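Putative lipoprotein (Bacteroides fragilis, PDB 3QNK) is of unknown function but, as a SusD-like outer-membrane lipoprotein, probably binds glycans at the cell surface for uptake. Local coordinates at residues Glu165-Pro168 and Ala169-Ser173; Ala206-Lys210 and Leu211-Leu215; Tyr359-Trp362 and Lys363-Tyr367; Phe449-Gln452 and Arg453-Val457. All coordinates share one frame; numbering follows the deposited sequence.

Contact 1. Residues Glu165-Pro168 and Ala169-Ser173; sequences EMLP and ASYGS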
loop_
_atom_site.group_PDB
_atom_site.type_symbol
_atom_site.label_atom_id
_atom_site.label_comp_id
_atom_site.label_asym_id
_atom_site.label_seq_id
_atom_site.Cartn_x
_atom_site.Cartn_y
_atom_site.Cartn_z
ATOM N N GLU B 165 10.437 -23.899 20.952
ATOM C CA GLU B 165 11.735 -24.501 21.258
ATOM C C GLU B 165 12.826 -23.450 21.479
ATOM O O GLU B 165 13.737 -23.698 22.272
ATOM C CB GLU B 165 12.181 -25.443 20.130
ATOM C CG GLU B 165 11.284 -26.658 19.929
ATOM C CD GLU B 165 11.498 -27.515 18.689
ATOM O OE1 GLU B 165 12.226 -27.085 17.764
ATOM O OE2 GLU B 165 10.917 -28.624 18.645
HETATM N N MSE B 166 12.744 -22.279 20.792
HETATM C CA MSE B 166 13.801 -21.246 20.817
HETATM C C MSE B 166 13.529 -19.994 21.651
HETATM O O MSE B 166 14.472 -19.251 21.929
HETATM C CB MSE B 166 14.100 -20.796 19.392
HETATM C CG MSE B 166 14.539 -21.941 18.513
HETATM SE SE MSE B 166 14.600 -21.418 16.685
HETATM C CE MSE B 166 16.452 -20.938 16.626
ATOM N N LEU B 167 12.280 -19.733 22.019
ATOM C CA LEU B 167 11.937 -18.528 22.782
ATOM C C LEU B 167 12.003 -18.723 24.315
ATOM O O LEU B 167 11.725 -19.826 24.812
ATOM C CB LEU B 167 10.535 -18.034 22.410
ATOM C CG LEU B 167 10.376 -17.415 21.028
ATOM C CD1 LEU B 167 8.918 -17.060 20.761
ATOM C CD2 LEU B 167 11.241 -16.205 20.872
ATOM N N PRO B 168 12.343 -17.649 25.084
ATOM C CA PRO B 168 12.289 -17.762 26.555
ATOM C C PRO B 168 10.838 -17.618 27.060
ATOM O O PRO B 168 9.985 -17.092 26.342
ATOM C CB PRO B 168 13.151 -16.593 27.023
ATOM C CG PRO B 168 12.995 -15.568 25.968
ATOM C CD PRO B 168 12.697 -16.271 24.665
ATOM N N ALA B 169 10.564 -18.073 28.287
ATOM C CA ALA B 169 9.234 -17.946 28.877
ATOM C C ALA B 169 8.993 -16.509 29.347
ATOM O O ALA B 169 7.847 -16.041 29.357
ATOM C CB ALA B 169 9.074 -18.915 30.039
ATOM N N SER B 170 10.075 -15.808 29.698
ATOM C CA SER B 170 10.032 -14.443 30.203
ATOM C C SER B 170 11.246 -13.641 29.770
ATOM O O SER B 170 12.270 -14.215 29.403
ATOM C CB SER B 170 9.950 -14.465 31.726
ATOM O OG SER B 170 9.621 -13.181 32.232
ATOM N N TYR B 171 11.126 -12.308 29.845
ATOM C CA TYR B 171 12.199 -11.353 29.554
ATOM C C TYR B 171 12.489 -10.441 30.762
ATOM O O TYR B 171 11.667 -10.353 31.690
ATOM C CB TYR B 171 11.823 -10.468 28.353
ATOM C CG TYR B 171 11.812 -11.195 27.032
ATOM C CD1 TYR B 171 12.976 -11.331 26.282
ATOM C CD2 TYR B 171 10.636 -11.741 26.525
ATOM C CE1 TYR B 171 12.971 -12.001 25.061
ATOM C CE2 TYR B 171 10.623 -12.436 25.319
ATOM C CZ TYR B 171 11.789 -12.554 24.583
ATOM O OH TYR B 171 11.777 -13.225 23.386
ATOM N N GLY B 172 13.629 -9.730 30.691
ATOM C CA GLY B 172 14.033 -8.706 31.646
ATOM C C GLY B 172 13.145 -7.483 31.459
ATOM O O GLY B 172 12.278 -7.469 30.567
ATOM N N SER B 173 13.333 -6.448 32.303
ATOM C CA SER B 173 12.513 -5.225 32.271
ATOM C C SER B 173 12.528 -4.545 30.877
ATOM O O SER B 173 11.460 -4.262 30.315
ATOM C CB SER B 173 12.984 -4.248 33.348
#
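Tyr171 folds back on Pro168 because its CG lies beside its own backbone N, opposite the carbonyl carbon (chi1 -70°). A chi2 of -86° then stands the phenol broadside to the proline ring three residues earlier. Pro168 presents the outer corner of its ring: CG sits above one face of the phenol, 3.5 Å from Tyr171 CZ. It is displaced from the middle toward the rim at the hydroxyl end. The line from Pro168 CG to the centroid of the Tyr171 ring measures 3.9 Å and leans 26° from the ring normal, which makes this a CH-pi contact over the face. Next to it, Pro168 CD comes to 3.4 Å from Tyr171 OH. Leu167 adds a looser touch from the helix side, where its CD2 is 3.9 Å from the same Tyr171 OH.

The contact belongs to the C-terminal end of helix 149-166, in the alpha-alpha superhelix of this SusD-like protein. Leu167 is the first residue to leave helical backbone angles, Pro168 carries on in an extended conformation, and the loop leading to helix 181-194 runs away from there. The phenol packs back on the start of that loop, while its oxygen is anchored further along it by a hydrogen bond to Ala179 O. Pro168 and Lys181 share a backbone hydrogen bond that ties the helix exit to the start of helix 181-194. On helix 101-126, Leu167 rests on Glu110 and Tyr171 on Arg106.

Contact 2. Residues Ala206-Lys210 and Leu211-Leu215; sequences AEVYK and LGYEL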
loop_
_atom_site.group_PDB
_atom_site.type_symbol
_atom_site.label_atom_id
_atom_site.label_comp_id
_atom_site.label_asym_id
_atom_site.label_seq_id
_atom_site.Cartn_x
_atom_site.Cartn_y
_atom_site.Cartn_z
ATOM N N ALA B 206 -2.149 -26.970 27.654
ATOM C CA ALA B 206 -1.517 -27.576 28.844
ATOM C C ALA B 206 -0.166 -26.908 29.136
ATOM O O ALA B 206 0.201 -26.714 30.300
ATOM C CB ALA B 206 -1.338 -29.075 28.644
ATOM N N GLU B 207 0.538 -26.506 28.059
ATOM C CA GLU B 207 1.827 -25.854 28.157
ATOM C C GLU B 207 1.714 -24.434 28.716
ATOM O O GLU B 207 2.515 -24.054 29.560
ATOM C CB GLU B 207 2.530 -25.850 26.796
ATOM C CG GLU B 207 3.023 -27.226 26.385
ATOM C CD GLU B 207 3.885 -27.961 27.388
ATOM O OE1 GLU B 207 4.770 -27.329 28.012
ATOM O OE2 GLU B 207 3.664 -29.181 27.547
ATOM N N VAL B 208 0.706 -23.674 28.289
ATOM C CA VAL B 208 0.488 -22.294 28.734
ATOM C C VAL B 208 0.072 -22.258 30.230
ATOM O O VAL B 208 0.477 -21.339 30.970
ATOM C CB VAL B 208 -0.531 -21.580 27.820
ATOM C CG1 VAL B 208 -0.649 -20.098 28.171
ATOM C CG2 VAL B 208 -0.144 -21.746 26.363
ATOM N N TYR B 209 -0.670 -23.301 30.680
ATOM C CA TYR B 209 -1.112 -23.406 32.071
ATOM C C TYR B 209 0.078 -23.506 33.045
ATOM O O TYR B 209 -0.043 -23.132 34.222
ATOM C CB TYR B 209 -2.038 -24.614 32.261
ATOM C CG TYR B 209 -3.371 -24.543 31.540
ATOM C CD1 TYR B 209 -4.155 -23.388 31.579
ATOM C CD2 TYR B 209 -3.888 -25.657 30.885
ATOM C CE1 TYR B 209 -5.403 -23.337 30.953
ATOM C CE2 TYR B 209 -5.114 -25.603 30.219
ATOM C CZ TYR B 209 -5.876 -24.445 30.263
ATOM O OH TYR B 209 -7.095 -24.415 29.619
ATOM N N LYS B 210 1.225 -23.979 32.542
ATOM C CA LYS B 210 2.448 -24.162 33.307
ATOM C C LYS B 210 3.342 -22.900 33.332
ATOM O O LYS B 210 4.277 -22.835 34.144
ATOM C CB LYS B 210 3.261 -25.339 32.705
ATOM C CG LYS B 210 2.567 -26.695 32.745
ATOM C CD LYS B 210 3.373 -27.755 31.997
ATOM C CE LYS B 210 2.510 -28.933 31.594
ATOM N NZ LYS B 210 3.241 -29.864 30.690
ATOM N N LEU B 211 3.063 -21.915 32.467
ATOM C CA LEU B 211 3.927 -20.748 32.292
ATOM C C LEU B 211 3.625 -19.537 33.203
ATOM O O LEU B 211 4.157 -18.437 32.958
ATOM C CB LEU B 211 3.908 -20.328 30.812
ATOM C CG LEU B 211 4.591 -21.335 29.900
ATOM C CD1 LEU B 211 4.315 -21.048 28.460
ATOM C CD2 LEU B 211 6.082 -21.450 30.203
ATOM N N GLY B 212 2.867 -19.767 34.277
ATOM C CA GLY B 212 2.553 -18.724 35.242
ATOM C C GLY B 212 1.674 -17.571 34.781
ATOM O O GLY B 212 1.810 -16.451 35.280
ATOM N N TYR B 213 0.754 -17.806 33.839
ATOM C CA TYR B 213 -0.179 -16.728 33.503
ATOM C C TYR B 213 -1.342 -16.780 34.528
ATOM O O TYR B 213 -1.494 -17.776 35.231
ATOM C CB TYR B 213 -0.660 -16.832 32.043
ATOM C CG TYR B 213 0.420 -16.539 31.026
ATOM C CD1 TYR B 213 0.824 -15.230 30.767
ATOM C CD2 TYR B 213 1.039 -17.564 30.326
ATOM C CE1 TYR B 213 1.840 -14.951 29.862
ATOM C CE2 TYR B 213 2.048 -17.297 29.402
ATOM C CZ TYR B 213 2.446 -15.987 29.171
ATOM O OH TYR B 213 3.412 -15.694 28.232
ATOM N N GLU B 214 -2.106 -15.716 34.665
ATOM C CA GLU B 214 -3.207 -15.693 35.627
ATOM C C GLU B 214 -4.315 -14.778 35.115
ATOM O O GLU B 214 -4.016 -13.712 34.572
ATOM C CB GLU B 214 -2.681 -15.218 36.997
ATOM C CG GLU B 214 -3.533 -15.578 38.201
ATOM C CD GLU B 214 -3.125 -14.827 39.455
ATOM O OE1 GLU B 214 -1.940 -14.940 39.865
ATOM O OE2 GLU B 214 -3.978 -14.082 39.997
ATOM N N LEU B 215 -5.590 -15.199 35.244
ATOM C CA LEU B 215 -6.734 -14.380 34.809
ATOM C C LEU B 215 -6.947 -13.227 35.775
ATOM O O LEU B 215 -6.950 -13.442 36.991
ATOM C CB LEU B 215 -8.035 -15.189 34.697
ATOM C CG LEU B 215 -8.134 -16.253 33.609
ATOM C CD1 LEU B 215 -9.402 -17.048 33.750
ATOM C CD2 LEU B 215 -8.100 -15.650 32.225
#
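Val208 and Tyr213 meet in a local packing contact on the surface, where helix 198-209 gives way to the loop leading to helix 221-225. Val208 CG1 lies trans to the backbone N (chi1 -173°), and this branch reaches Tyr213 CD2 at 3.7 Å, meeting the phenol obliquely. Val208 O also lies at the edge of that ring, in its plane, 3.9 Å from Tyr213 CD2.

The backbone closes in a helix-end turn of the 3-10 kind: Leu211 N donates to Val208 O, three residues back, over 3.0 Å. Gly212 follows with positive phi and swings the chain away from the helix, setting Tyr213 beside Val208. Leu211 folds back over the last turn, with CG 3.4 Å from Glu207 O. On the outer side Lys210 runs extended and its NZ forms a salt bridge with Glu207 OE2 at 3.2 Å, approaching from above the carboxylate plane. Val208 also packs on Ile239, as does Tyr213, whose hydroxyl is hydrogen-bonded to Thr180 OG1.

Contact 3. Residues Tyr359-Trp362 and Lys363-Tyr367; sequences YNVW and KWIDY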
loop_
_atom_site.group_PDB
_atom_site.type_symbol
_atom_site.label_atom_id
_atom_site.label_comp_id
_atom_site.label_asym_id
_atom_site.label_seq_id
_atom_site.Cartn_x
_atom_site.Cartn_y
_atom_site.Cartn_z
ATOM N N TYR B 359 -25.509 1.983 20.449
ATOM C CA TYR B 359 -24.399 1.484 21.263
ATOM C C TYR B 359 -23.071 1.828 20.636
ATOM O O TYR B 359 -22.997 1.986 19.412
ATOM C CB TYR B 359 -24.472 -0.063 21.429
ATOM C CG TYR B 359 -25.791 -0.564 21.956
ATOM C CD1 TYR B 359 -26.138 -0.390 23.292
ATOM C CD2 TYR B 359 -26.743 -1.125 21.101
ATOM C CE1 TYR B 359 -27.393 -0.769 23.774
ATOM C CE2 TYR B 359 -27.998 -1.521 21.575
ATOM C CZ TYR B 359 -28.310 -1.353 22.920
ATOM O OH TYR B 359 -29.528 -1.715 23.432
ATOM N N ASN B 360 -22.014 1.873 21.469
ATOM C CA ASN B 360 -20.606 2.043 21.094
ATOM C C ASN B 360 -19.807 1.059 21.905
ATOM O O ASN B 360 -20.288 0.606 22.954
ATOM C CB ASN B 360 -20.098 3.473 21.326
ATOM C CG ASN B 360 -20.654 4.484 20.385
ATOM O OD1 ASN B 360 -21.653 5.118 20.673
ATOM N ND2 ASN B 360 -20.008 4.682 19.252
ATOM N N VAL B 361 -18.595 0.728 21.448
ATOM C CA VAL B 361 -17.719 -0.191 22.178
ATOM C C VAL B 361 -17.040 0.550 23.406
ATOM O O VAL B 361 -16.828 1.778 23.372
ATOM C CB VAL B 361 -16.670 -0.812 21.218
ATOM C CG1 VAL B 361 -15.670 0.249 20.735
ATOM C CG2 VAL B 361 -15.922 -1.963 21.877
ATOM N N TRP B 362 -16.758 -0.206 24.485
ATOM C CA TRP B 362 -15.935 0.236 25.625
ATOM C C TRP B 362 -14.572 -0.577 25.546
ATOM O O TRP B 362 -13.673 -0.213 24.760
ATOM C CB TRP B 362 -16.652 0.066 26.985
ATOM C CG TRP B 362 -16.018 0.855 28.080
ATOM C CD1 TRP B 362 -14.692 1.125 28.238
ATOM C CD2 TRP B 362 -16.697 1.525 29.155
ATOM N NE1 TRP B 362 -14.495 1.923 29.347
ATOM C CE2 TRP B 362 -15.710 2.179 29.934
ATOM C CE3 TRP B 362 -18.056 1.714 29.489
ATOM C CZ2 TRP B 362 -16.033 2.954 31.063
ATOM C CZ3 TRP B 362 -18.369 2.456 30.619
ATOM C CH2 TRP B 362 -17.366 3.058 31.401
ATOM N N LYS B 363 -14.490 -1.713 26.301
ATOM C CA LYS B 363 -13.382 -2.660 26.357
ATOM C C LYS B 363 -11.988 -1.983 26.341
ATOM O O LYS B 363 -11.564 -1.429 27.350
ATOM C CB LYS B 363 -13.487 -3.693 25.214
ATOM C CG LYS B 363 -13.420 -5.124 25.725
ATOM C CD LYS B 363 -12.874 -6.039 24.676
ATOM C CE LYS B 363 -12.993 -7.497 25.056
ATOM N NZ LYS B 363 -14.353 -7.975 25.397
ATOM N N TRP B 364 -11.307 -1.997 25.183
ATOM C CA TRP B 364 -9.969 -1.449 25.013
ATOM C C TRP B 364 -9.958 0.086 24.886
ATOM O O TRP B 364 -8.869 0.639 24.743
ATOM C CB TRP B 364 -9.226 -2.132 23.849
ATOM C CG TRP B 364 -10.103 -2.494 22.689
ATOM C CD1 TRP B 364 -10.692 -3.703 22.442
ATOM C CD2 TRP B 364 -10.590 -1.597 21.682
ATOM N NE1 TRP B 364 -11.485 -3.621 21.309
ATOM C CE2 TRP B 364 -11.440 -2.341 20.827
ATOM C CE3 TRP B 364 -10.366 -0.234 21.403
ATOM C CZ2 TRP B 364 -12.041 -1.780 19.700
ATOM C CZ3 TRP B 364 -10.966 0.319 20.288
ATOM C CH2 TRP B 364 -11.794 -0.450 19.450
ATOM N N ILE B 365 -11.117 0.776 24.971
ATOM C CA ILE B 365 -11.112 2.240 25.029
ATOM C C ILE B 365 -11.064 2.588 26.531
ATOM O O ILE B 365 -11.987 2.233 27.266
ATOM C CB ILE B 365 -12.252 2.969 24.276
ATOM C CG1 ILE B 365 -12.207 2.637 22.775
ATOM C CG2 ILE B 365 -12.110 4.498 24.477
ATOM C CD1 ILE B 365 -13.417 3.091 21.978
ATOM N N ASP B 366 -9.959 3.226 26.992
ATOM C CA ASP B 366 -9.741 3.569 28.396
ATOM C C ASP B 366 -10.545 4.822 28.805
ATOM O O ASP B 366 -9.966 5.857 29.131
ATOM C CB ASP B 366 -8.242 3.760 28.683
ATOM C CG ASP B 366 -7.794 3.612 30.136
ATOM O OD1 ASP B 366 -8.680 3.602 31.043
ATOM O OD2 ASP B 366 -6.557 3.502 30.369
ATOM N N TYR B 367 -11.887 4.697 28.832
ATOM C CA TYR B 367 -12.800 5.726 29.302
ATOM C C TYR B 367 -12.683 5.869 30.835
ATOM O O TYR B 367 -13.140 6.860 31.403
ATOM C CB TYR B 367 -14.237 5.381 28.926
ATOM C CG TYR B 367 -14.604 5.510 27.467
ATOM C CD1 TYR B 367 -14.434 6.717 26.788
ATOM C CD2 TYR B 367 -15.269 4.481 26.804
ATOM C CE1 TYR B 367 -14.838 6.868 25.462
ATOM C CE2 TYR B 367 -15.677 4.621 25.477
ATOM C CZ TYR B 367 -15.464 5.821 24.814
ATOM O OH TYR B 367 -15.861 5.973 23.511
HETATM O O HOH W 1 -17.107 4.116 22.254
#
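One face of the Trp362 indole receives the edge of Tyr367 in a T-shaped stack: the centroids of the Trp362 five-membered ring and the Tyr367 ring are 5.0 Å apart, with the planes at 80°. Tyr367 CD2 is the atom over that face, off toward the rim, while Tyr367 CB lies 3.5 Å from Trp362 NE1. Ile365 O and Lys363 N lie at the indole edge. The phenol has Ile365 CG2 over the centre of one face and Val361 O near its plane at the edge.

A water there accepts from Tyr367 OH and donates to Val361 O, 2.6 Å from each. The backbone makes this fold-back possible through a type II' beta turn, Trp362 to Ile365, with Lys363 at positive phi and Ile365 N donating to Trp362 O over 2.7 Å. Val361 CG1, in the crowded position between backbone N and carbonyl carbon (chi1 68°), meets Ile365 CD1 at 3.8 Å.

The turn leaves strand 360-361, which pairs antiparallel with strand 323-324. Val324 and Ile330 pack on both Trp362 and Tyr367, Arg225 makes a cation-pi contact with the indole, and helix 253-257 touches Val361, Trp364 and Ile365.

Contact 4. Residues Phe449-Gln452 and Arg453-Val457; sequences FEEQ and RFYDV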
loop_
_atom_site.group_PDB
_atom_site.type_symbol
_atom_site.label_atom_id
_atom_site.label_comp_id
_atom_site.label_asym_id
_atom_site.label_seq_id
_atom_site.Cartn_x
_atom_site.Cartn_y
_atom_site.Cartn_z
ATOM N N PHE B 449 -15.342 -7.701 20.161
ATOM C CA PHE B 449 -14.541 -6.526 19.745
ATOM C C PHE B 449 -13.064 -6.795 19.821
ATOM O O PHE B 449 -12.264 -5.853 19.859
ATOM C CB PHE B 449 -14.925 -5.231 20.500
ATOM C CG PHE B 449 -16.417 -5.064 20.445
ATOM C CD1 PHE B 449 -17.068 -4.910 19.218
ATOM C CD2 PHE B 449 -17.196 -5.225 21.595
ATOM C CE1 PHE B 449 -18.464 -4.860 19.148
ATOM C CE2 PHE B 449 -18.588 -5.204 21.520
ATOM C CZ PHE B 449 -19.213 -4.990 20.302
ATOM N N GLU B 450 -12.687 -8.079 19.763
ATOM C CA GLU B 450 -11.276 -8.471 19.788
ATOM C C GLU B 450 -10.888 -9.170 18.501
ATOM O O GLU B 450 -9.976 -9.980 18.511
ATOM C CB GLU B 450 -10.968 -9.331 21.000
ATOM C CG GLU B 450 -10.825 -8.496 22.256
ATOM C CD GLU B 450 -10.456 -9.341 23.453
ATOM O OE1 GLU B 450 -9.243 -9.495 23.738
ATOM O OE2 GLU B 450 -11.388 -9.919 24.054
ATOM N N GLU B 451 -11.568 -8.825 17.394
ATOM C CA GLU B 451 -11.311 -9.308 16.034
ATOM C C GLU B 451 -11.377 -10.850 15.919
ATOM O O GLU B 451 -10.593 -11.442 15.165
ATOM C CB GLU B 451 -9.953 -8.770 15.501
ATOM C CG GLU B 451 -10.024 -8.361 14.038
ATOM C CD GLU B 451 -8.747 -7.927 13.330
ATOM O OE1 GLU B 451 -7.921 -7.199 13.947
ATOM O OE2 GLU B 451 -8.620 -8.261 12.122
ATOM N N GLN B 452 -12.345 -11.498 16.600
ATOM C CA GLN B 452 -12.454 -12.961 16.506
ATOM C C GLN B 452 -13.772 -13.446 15.932
ATOM O O GLN B 452 -13.793 -14.461 15.265
ATOM C CB GLN B 452 -12.264 -13.595 17.890
ATOM C CG GLN B 452 -10.826 -13.702 18.363
ATOM C CD GLN B 452 -10.563 -15.020 19.022
ATOM O OE1 GLN B 452 -10.909 -16.120 18.512
ATOM N NE2 GLN B 452 -9.846 -14.930 20.114
ATOM N N ARG B 453 -14.871 -12.732 16.192
ATOM C CA ARG B 453 -16.217 -13.119 15.791
ATOM C C ARG B 453 -16.316 -13.507 14.327
ATOM O O ARG B 453 -16.970 -14.502 13.990
ATOM C CB ARG B 453 -17.218 -11.992 16.101
ATOM C CG ARG B 453 -18.687 -12.348 15.858
ATOM C CD ARG B 453 -19.055 -13.603 16.596
ATOM N NE ARG B 453 -20.444 -13.946 16.375
ATOM C CZ ARG B 453 -21.044 -14.973 16.945
ATOM N NH1 ARG B 453 -20.371 -15.777 17.761
ATOM N NH2 ARG B 453 -22.326 -15.199 16.721
ATOM N N PHE B 454 -15.686 -12.735 13.461
ATOM C CA PHE B 454 -15.773 -12.960 12.037
ATOM C C PHE B 454 -15.183 -14.343 11.699
ATOM O O PHE B 454 -15.758 -15.073 10.903
ATOM C CB PHE B 454 -15.049 -11.799 11.320
ATOM C CG PHE B 454 -14.893 -11.978 9.839
ATOM C CD1 PHE B 454 -13.930 -12.853 9.323
ATOM C CD2 PHE B 454 -15.731 -11.320 8.959
ATOM C CE1 PHE B 454 -13.828 -13.060 7.961
ATOM C CE2 PHE B 454 -15.674 -11.580 7.597
ATOM C CZ PHE B 454 -14.728 -12.441 7.106
ATOM N N TYR B 455 -14.053 -14.709 12.315
ATOM C CA TYR B 455 -13.375 -15.985 12.085
ATOM C C TYR B 455 -14.049 -17.111 12.854
ATOM O O TYR B 455 -13.986 -18.257 12.415
ATOM C CB TYR B 455 -11.891 -15.864 12.429
ATOM C CG TYR B 455 -11.223 -14.729 11.683
ATOM C CD1 TYR B 455 -10.932 -14.834 10.318
ATOM C CD2 TYR B 455 -10.897 -13.543 12.334
ATOM C CE1 TYR B 455 -10.361 -13.771 9.615
ATOM C CE2 TYR B 455 -10.307 -12.480 11.651
ATOM C CZ TYR B 455 -10.045 -12.597 10.292
ATOM O OH TYR B 455 -9.437 -11.548 9.663
ATOM N N ASP B 456 -14.753 -16.793 13.948
ATOM C CA ASP B 456 -15.515 -17.801 14.673
ATOM C C ASP B 456 -16.743 -18.239 13.818
ATOM O O ASP B 456 -16.948 -19.432 13.602
ATOM C CB ASP B 456 -15.932 -17.265 16.035
ATOM C CG ASP B 456 -14.807 -17.218 17.074
ATOM O OD1 ASP B 456 -13.752 -17.886 16.860
ATOM O OD2 ASP B 456 -14.990 -16.544 18.113
ATOM N N VAL B 457 -17.454 -17.270 13.227
ATOM C CA VAL B 457 -18.596 -17.506 12.344
ATOM C C VAL B 457 -18.152 -18.362 11.131
ATOM O O VAL B 457 -18.860 -19.289 10.726
ATOM C CB VAL B 457 -19.224 -16.143 11.913
ATOM C CG1 VAL B 457 -20.127 -16.278 10.691
ATOM C CG2 VAL B 457 -19.992 -15.500 13.070
#
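Glu451 and Tyr455 run side by side and point the same way, carboxylate and phenol planes turned 38° apart, with Glu451 OE2 4.2 Å from Tyr455 OH. Nearer the backbone, Glu451 O lies in the plane of the ring at its edge, 3.5 Å from Tyr455 CD2. Gln452 and Asp456 are set differently: their chains slant across one another, and amide and carboxylate planes differ by 58°. A bend at chi2 (-138°) puts Gln452 OE1 3.7 Å from Asp456 OD1.

All this surrounds the start of helix 453-460. Gln452, just ahead of it, turns its carbonyl into the first turn, and Asp456 N donates to Gln452 O at 2.8 Å. Tyr455 N adds a weak bond to the same Gln452 O at 3.0 Å. Beyond the two segments, Tyr455 OH bonds to Gln39 NE2 and its ring makes a cation-pi contact with Lys124. A phosphate ion, probably picked up during crystallisation, has its nearest atom about 3 Å from the Glu451 side chain.

Gln452 OE1 and Asp456 OD1 are both acceptors, and each has an arginine as donor: Arg443 NH2 bonds to Gln452 OE1, and Arg459 NE forms a salt bridge with Asp456 OD1. Those arginines would temper any repulsion between the two oxygens, and probably keep the buried Asp456 ionised.

Overall arrangement
Contacts 1 and 2 lie near the surface and 3 and 4 are buried. The surface pair both sit where a helix passes into a loop, of helices 149-166 and 198-209, and they meet through Ala169 CB and Leu211 CD2, 3.9 Å apart. Each relies on a tyrosine against an aliphatic side chain, and contact 2 adds an ion pair. Contact 3 is a tight turn after a strand, built on stacked aromatics and a water; contact 4 opens a helix, where a buried glutamine and aspartate are paired with arginines. These two join where Trp364 NE1 lies 2.8 Å from Phe449 O, a probable hydrogen bond. Contacts 1 and 3 are farthest apart, their centres about 32 Å distant.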